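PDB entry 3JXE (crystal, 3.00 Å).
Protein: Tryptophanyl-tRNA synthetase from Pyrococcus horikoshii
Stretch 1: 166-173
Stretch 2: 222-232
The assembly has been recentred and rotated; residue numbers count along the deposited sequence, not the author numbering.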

ATOM      1  N   ILE B 166      -3.635  -0.033   6.469  1.00 59.13           N
ATOM      2  CA  ILE B 166      -3.270  -1.334   7.041  1.00 59.13           C
ATOM      3  C   ILE B 166      -4.312  -1.905   8.029  1.00 59.19           C
ATOM      4  O   ILE B 166      -4.713  -3.061   7.878  1.00 59.24           O
ATOM      5  CB  ILE B 166      -1.826  -1.324   7.645  1.00 59.10           C
ATOM      6  CG1 ILE B 166      -0.773  -1.045   6.562  1.00 58.94           C
ATOM      7  CG2 ILE B 166      -1.509  -2.633   8.367  1.00 59.18           C
ATOM      8  CD1 ILE B 166      -0.702  -2.082   5.440  1.00 58.81           C
ATOM      9  N   PRO B 167      -4.751  -1.110   9.032  1.00 59.20           N
ATOM     10  CA  PRO B 167      -5.786  -1.604   9.949  1.00 59.20           C
ATOM     11  C   PRO B 167      -6.991  -2.271   9.269  1.00 59.25           C
ATOM     12  O   PRO B 167      -7.345  -3.394   9.633  1.00 59.26           O
ATOM     13  CB  PRO B 167      -6.211  -0.341  10.698  1.00 59.15           C
ATOM     14  CG  PRO B 167      -4.972   0.468  10.743  1.00 59.24           C
ATOM     15  CD  PRO B 167      -4.310   0.248   9.410  1.00 59.20           C
ATOM     16  N   ILE B 168      -7.603  -1.601   8.292  1.00 59.36           N
ATOM     17  CA  ILE B 168      -8.770  -2.165   7.599  1.00 59.40           C
ATOM     18  C   ILE B 168      -8.388  -3.197   6.523  1.00 59.49           C
ATOM     19  O   ILE B 168      -9.215  -4.011   6.111  1.00 59.44           O
ATOM     20  CB  ILE B 168      -9.721  -1.063   7.031  1.00 59.35           C
ATOM     21  CG1 ILE B 168     -11.124  -1.644   6.796  1.00 59.27           C
ATOM     22  CG2 ILE B 168      -9.140  -0.416   5.768  1.00 59.32           C
ATOM     23  CD1 ILE B 168     -12.234  -0.620   6.689  1.00 59.08           C
ATOM     24  N   ALA B 169      -7.132  -3.169   6.087  1.00 59.68           N
ATOM     25  CA  ALA B 169      -6.628  -4.161   5.140  1.00 59.98           C
ATOM     26  C   ALA B 169      -6.471  -5.530   5.808  1.00 60.20           C
ATOM     27  O   ALA B 169      -6.292  -6.543   5.129  1.00 60.26           O
ATOM     28  CB  ALA B 169      -5.315  -3.703   4.536  1.00 59.94           C
ATOM     29  N   LYS B 170      -6.536  -5.542   7.138  1.00 60.47           N
ATOM     30  CA  LYS B 170      -6.526  -6.769   7.928  1.00 60.65           C
ATOM     31  C   LYS B 170      -7.954  -7.196   8.265  1.00 60.85           C
ATOM     32  O   LYS B 170      -8.214  -8.372   8.504  1.00 60.82           O
ATOM     33  CB  LYS B 170      -5.719  -6.570   9.214  1.00 60.63           C
ATOM     34  CG  LYS B 170      -5.398  -7.854   9.967  1.00 60.45           C
ATOM     35  CD  LYS B 170      -4.769  -7.563  11.317  1.00 59.78           C
ATOM     36  CE  LYS B 170      -4.695  -8.815  12.172  1.00 59.32           C
ATOM     37  NZ  LYS B 170      -3.966  -8.566  13.440  1.00 58.85           N
ATOM     38  N   LYS B 171      -8.871  -6.233   8.291  1.00 61.13           N
ATOM     39  CA  LYS B 171     -10.279  -6.513   8.566  1.00 61.49           C
ATOM     40  C   LYS B 171     -10.979  -7.081   7.337  1.00 61.75           C
ATOM     41  O   LYS B 171     -11.591  -8.149   7.403  1.00 61.81           O
ATOM     42  CB  LYS B 171     -11.000  -5.256   9.056  1.00 61.42           C
ATOM     43  CG  LYS B 171     -10.613  -4.815  10.459  1.00 61.77           C
ATOM     44  CD  LYS B 171     -11.325  -5.634  11.524  1.00 62.17           C
ATOM     45  CE  LYS B 171     -10.888  -5.228  12.918  1.00 62.42           C
ATOM     46  NZ  LYS B 171     -11.815  -5.777  13.943  1.00 63.09           N
ATOM     47  N   ILE B 172     -10.881  -6.364   6.219  1.00 62.13           N
ATOM     48  CA  ILE B 172     -11.511  -6.792   4.972  1.00 62.41           C
ATOM     49  C   ILE B 172     -10.798  -8.026   4.433  1.00 62.70           C
ATOM     50  O   ILE B 172      -9.680  -7.943   3.917  1.00 62.72           O
ATOM     51  CB  ILE B 172     -11.540  -5.667   3.899  1.00 62.29           C
ATOM     52  CG1 ILE B 172     -12.236  -4.417   4.444  1.00 62.03           C
ATOM     53  CG2 ILE B 172     -12.240  -6.157   2.634  1.00 62.25           C
ATOM     54  CD1 ILE B 172     -12.048  -3.180   3.590  1.00 61.99           C
ATOM     55  N   ASN B 173     -11.451  -9.173   4.582  1.00 63.10           N
ATOM     56  CA  ASN B 173     -10.940 -10.411   4.021  1.00 63.48           C
ATOM     57  C   ASN B 173     -11.258 -10.472   2.530  1.00 63.69           C
ATOM     58  O   ASN B 173     -12.059  -9.685   2.020  1.00 63.71           O
ATOM     59  CB  ASN B 173     -11.473 -11.632   4.790  1.00 63.60           C
ATOM     60  CG  ASN B 173     -12.625 -12.331   4.086  1.00 63.79           C
ATOM     61  OD1 ASN B 173     -12.511 -13.498   3.719  1.00 64.64           O
ATOM     62  ND2 ASN B 173     -13.735 -11.628   3.902  1.00 63.83           N
TER
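Stretch 2 222-232: RLQRDFAESLG

Stretch 2 enters as a helix that begins earlier in the chain and runs from Arg-222 into the Phe-227 region. Residues 228-231 keep helical backbone angles without the regular bonds, and a type I turn from Glu-229 to Gly-232 closes the segment. Its helix axis crosses that of the weakly bonded helix 166-171 at 90°, with a closest approach of 10.6 Å. Contacts run from Pro-167 to Ile-172 and from Leu-223 to Leu-231. The nearest CA pairs run in opposite order along the two stretches: Pro-167 with Leu-231, Lys-171 with Phe-227, Ile-172 with Leu-223. The contact buries 438 Å² in total.

Phe-227 is central. Its CA-to-CB bond points toward stretch 1, and chi1 is m. Lys-171 CB lies over one face of the Phe-227 ring, 3.7 Å from its centroid and 16° off the normal, a CH-pi contact. The closest atoms of this pair are Lys-171 CB and Phe-227 CG, 3.6 Å apart. Ile-172 CG1 is 3.9 Å from Phe-227 CE1, and Ile-168 CD1 is 4.2 Å from Phe-227 CB.

Lys-171 is m at chi1 and chi2, then t at chi3 and chi4. The two m angles bend the chain at its base, and the t angles extend the rest. This carries the amine to Ser-230, where Lys-171 NZ gives a weak hydrogen bond to Ser-230 OG at 3.1 Å. Along the way Lys-171 CG passes 3.9 Å from Leu-231 CD2. Ser-230 is p at chi1, which turns its hydroxyl back to the preceding turn. There Ser-230 OG donates to Phe-227 O at 2.9 Å, so the same oxygen accepts from the lysine and donates to the backbone.

Leu-231 has its CA-to-CB bond toward stretch 1 and takes the m, t rotamer. Its two methyls reach different neighbours: Leu-231 CD2 is 3.8 Å from Pro-167 CB, and Leu-231 CD1 is 3.8 Å from Ile-168 CB. The CA-to-CB bond of Ile-168 points sideways, but with t at both chi angles the end of the chain comes nearer to stretch 2. Its tip reaches the helix backbone, with Ile-168 CD1 4.2 Å from Gln-224 CA.

The CA-to-CB bond of Leu-223 also points toward stretch 1. Its chi1 of -131° lies between wells, and in this conformation Leu-223 CD2 is 3.7 Å from Ile-172 CG1. Ile-172 is m, t. The CA-to-CB bond of Gln-224 points away, and its amide is hydrogen-bonded elsewhere in the structure. Gly-232 has phi/psi of 90/27; a side chain here would be jammed against the preceding carbonyl oxygen.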

ATOM      1  N   ARG B 222     -19.988   1.438   2.572  1.00 67.28           N
ATOM      2  CA  ARG B 222     -20.701   0.414   3.335  1.00 67.60           C
ATOM      3  C   ARG B 222     -19.749  -0.653   3.883  1.00 67.70           C
ATOM      4  O   ARG B 222     -20.057  -1.312   4.878  1.00 67.86           O
ATOM      5  CB  ARG B 222     -21.847  -0.208   2.525  1.00 67.63           C
ATOM      6  CG  ARG B 222     -21.425  -1.153   1.412  1.00 68.11           C
ATOM      7  CD  ARG B 222     -22.621  -1.602   0.579  1.00 69.23           C
ATOM      8  NE  ARG B 222     -23.594  -2.376   1.353  1.00 69.78           N
ATOM      9  CZ  ARG B 222     -24.617  -3.048   0.826  1.00 70.14           C
ATOM     10  NH1 ARG B 222     -24.816  -3.059  -0.489  1.00 70.14           N
ATOM     11  NH2 ARG B 222     -25.444  -3.718   1.619  1.00 70.06           N
ATOM     12  N   LEU B 223     -18.593  -0.807   3.238  1.00 67.77           N
ATOM     13  CA  LEU B 223     -17.552  -1.705   3.729  1.00 67.85           C
ATOM     14  C   LEU B 223     -16.762  -1.042   4.857  1.00 68.00           C
ATOM     15  O   LEU B 223     -16.294  -1.721   5.772  1.00 68.11           O
ATOM     16  CB  LEU B 223     -16.610  -2.123   2.598  1.00 67.78           C
ATOM     17  CG  LEU B 223     -16.278  -3.611   2.425  1.00 67.67           C
ATOM     18  CD1 LEU B 223     -15.156  -3.774   1.424  1.00 67.66           C
ATOM     19  CD2 LEU B 223     -15.910  -4.302   3.730  1.00 67.92           C
ATOM     20  N   GLN B 224     -16.613   0.282   4.783  1.00 68.12           N
ATOM     21  CA  GLN B 224     -15.967   1.059   5.841  1.00 68.24           C
ATOM     22  C   GLN B 224     -16.778   0.963   7.127  1.00 68.41           C
ATOM     23  O   GLN B 224     -16.221   0.867   8.221  1.00 68.44           O
ATOM     24  CB  GLN B 224     -15.823   2.528   5.421  1.00 68.20           C
ATOM     25  CG  GLN B 224     -15.035   3.418   6.397  1.00 68.15           C
ATOM     26  CD  GLN B 224     -15.894   4.090   7.469  1.00 68.20           C
ATOM     27  OE1 GLN B 224     -17.080   3.791   7.627  1.00 68.05           O
ATOM     28  NE2 GLN B 224     -15.286   5.007   8.212  1.00 68.18           N
ATOM     29  N   ARG B 225     -18.099   0.989   6.977  1.00 68.62           N
ATOM     30  CA  ARG B 225     -19.021   1.020   8.109  1.00 68.84           C
ATOM     31  C   ARG B 225     -19.089  -0.316   8.841  1.00 68.97           C
ATOM     32  O   ARG B 225     -19.473  -0.369  10.009  1.00 69.02           O
ATOM     33  CB  ARG B 225     -20.406   1.479   7.645  1.00 68.82           C
ATOM     34  CG  ARG B 225     -20.354   2.803   6.898  1.00 68.80           C
ATOM     35  CD  ARG B 225     -21.699   3.234   6.379  1.00 69.05           C
ATOM     36  NE  ARG B 225     -22.388   4.079   7.347  1.00 69.35           N
ATOM     37  CZ  ARG B 225     -23.435   3.692   8.068  1.00 69.66           C
ATOM     38  NH1 ARG B 225     -23.934   2.467   7.929  1.00 70.09           N
ATOM     39  NH2 ARG B 225     -23.986   4.536   8.926  1.00 69.60           N
ATOM     40  N   ASP B 226     -18.695  -1.383   8.151  1.00 69.14           N
ATOM     41  CA  ASP B 226     -18.632  -2.719   8.736  1.00 69.34           C
ATOM     42  C   ASP B 226     -17.542  -2.846   9.796  1.00 69.62           C
ATOM     43  O   ASP B 226     -17.661  -3.661  10.712  1.00 69.79           O
ATOM     44  CB  ASP B 226     -18.412  -3.773   7.648  1.00 69.22           C
ATOM     45  CG  ASP B 226     -19.638  -3.990   6.782  1.00 69.02           C
ATOM     46  OD1 ASP B 226     -20.737  -3.534   7.167  1.00 68.95           O
ATOM     47  OD2 ASP B 226     -19.504  -4.626   5.715  1.00 68.63           O
ATOM     48  N   PHE B 227     -16.487  -2.044   9.671  1.00 69.88           N
ATOM     49  CA  PHE B 227     -15.324  -2.173  10.550  1.00 70.12           C
ATOM     50  C   PHE B 227     -14.905  -0.881  11.249  1.00 70.37           C
ATOM     51  O   PHE B 227     -13.954  -0.886  12.030  1.00 70.42           O
ATOM     52  CB  PHE B 227     -14.138  -2.759   9.778  1.00 70.02           C
ATOM     53  CG  PHE B 227     -14.427  -4.085   9.141  1.00 69.88           C
ATOM     54  CD1 PHE B 227     -14.542  -4.195   7.760  1.00 69.78           C
ATOM     55  CD2 PHE B 227     -14.593  -5.226   9.919  1.00 69.61           C
ATOM     56  CE1 PHE B 227     -14.809  -5.423   7.164  1.00 69.74           C
ATOM     57  CE2 PHE B 227     -14.861  -6.457   9.334  1.00 69.51           C
ATOM     58  CZ  PHE B 227     -14.970  -6.556   7.956  1.00 69.46           C
ATOM     59  N   ALA B 228     -15.622   0.208  10.981  1.00 70.74           N
ATOM     60  CA  ALA B 228     -15.267   1.530  11.512  1.00 71.12           C
ATOM     61  C   ALA B 228     -15.119   1.564  13.035  1.00 71.42           C
ATOM     62  O   ALA B 228     -14.113   2.059  13.555  1.00 71.39           O
ATOM     63  CB  ALA B 228     -16.271   2.572  11.052  1.00 71.09           C
ATOM     64  N   GLU B 229     -16.117   1.029  13.738  1.00 71.84           N
ATOM     65  CA  GLU B 229     -16.149   1.057  15.201  1.00 72.19           C
ATOM     66  C   GLU B 229     -15.101   0.158  15.847  1.00 72.16           C
ATOM     67  O   GLU B 229     -14.505   0.532  16.857  1.00 72.19           O
ATOM     68  CB  GLU B 229     -17.544   0.712  15.721  1.00 72.35           C
ATOM     69  CG  GLU B 229     -18.522   1.879  15.663  1.00 73.34           C
ATOM     70  CD  GLU B 229     -19.951   1.460  15.964  1.00 74.88           C
ATOM     71  OE1 GLU B 229     -20.171   0.705  16.942  1.00 75.32           O
ATOM     72  OE2 GLU B 229     -20.860   1.897  15.222  1.00 75.43           O
ATOM     73  N   SER B 230     -14.874  -1.015  15.259  1.00 72.17           N
ATOM     74  CA  SER B 230     -13.844  -1.933  15.747  1.00 72.23           C
ATOM     75  C   SER B 230     -12.441  -1.351  15.573  1.00 72.23           C
ATOM     76  O   SER B 230     -11.504  -1.757  16.263  1.00 72.26           O
ATOM     77  CB  SER B 230     -13.946  -3.288  15.045  1.00 72.25           C
ATOM     78  OG  SER B 230     -13.537  -3.199  13.692  1.00 72.55           O
ATOM     79  N   LEU B 231     -12.307  -0.402  14.647  1.00 72.23           N
ATOM     80  CA  LEU B 231     -11.039   0.285  14.404  1.00 72.21           C
ATOM     81  C   LEU B 231     -10.932   1.571  15.224  1.00 72.29           C
ATOM     82  O   LEU B 231      -9.895   2.241  15.209  1.00 72.30           O
ATOM     83  CB  LEU B 231     -10.858   0.582  12.910  1.00 72.14           C
ATOM     84  CG  LEU B 231     -10.802  -0.599  11.935  1.00 71.90           C
ATOM     85  CD1 LEU B 231     -10.947  -0.110  10.506  1.00 71.75           C
ATOM     86  CD2 LEU B 231      -9.537  -1.430  12.099  1.00 71.81           C
ATOM     87  N   GLY B 232     -12.009   1.909  15.931  1.00 72.35           N
ATOM     88  CA  GLY B 232     -12.024   3.051  16.844  1.00 72.41           C
ATOM     89  C   GLY B 232     -12.445   4.363  16.213  1.00 72.47           C
ATOM     90  O   GLY B 232     -12.044   5.435  16.675  1.00 72.48           O
TER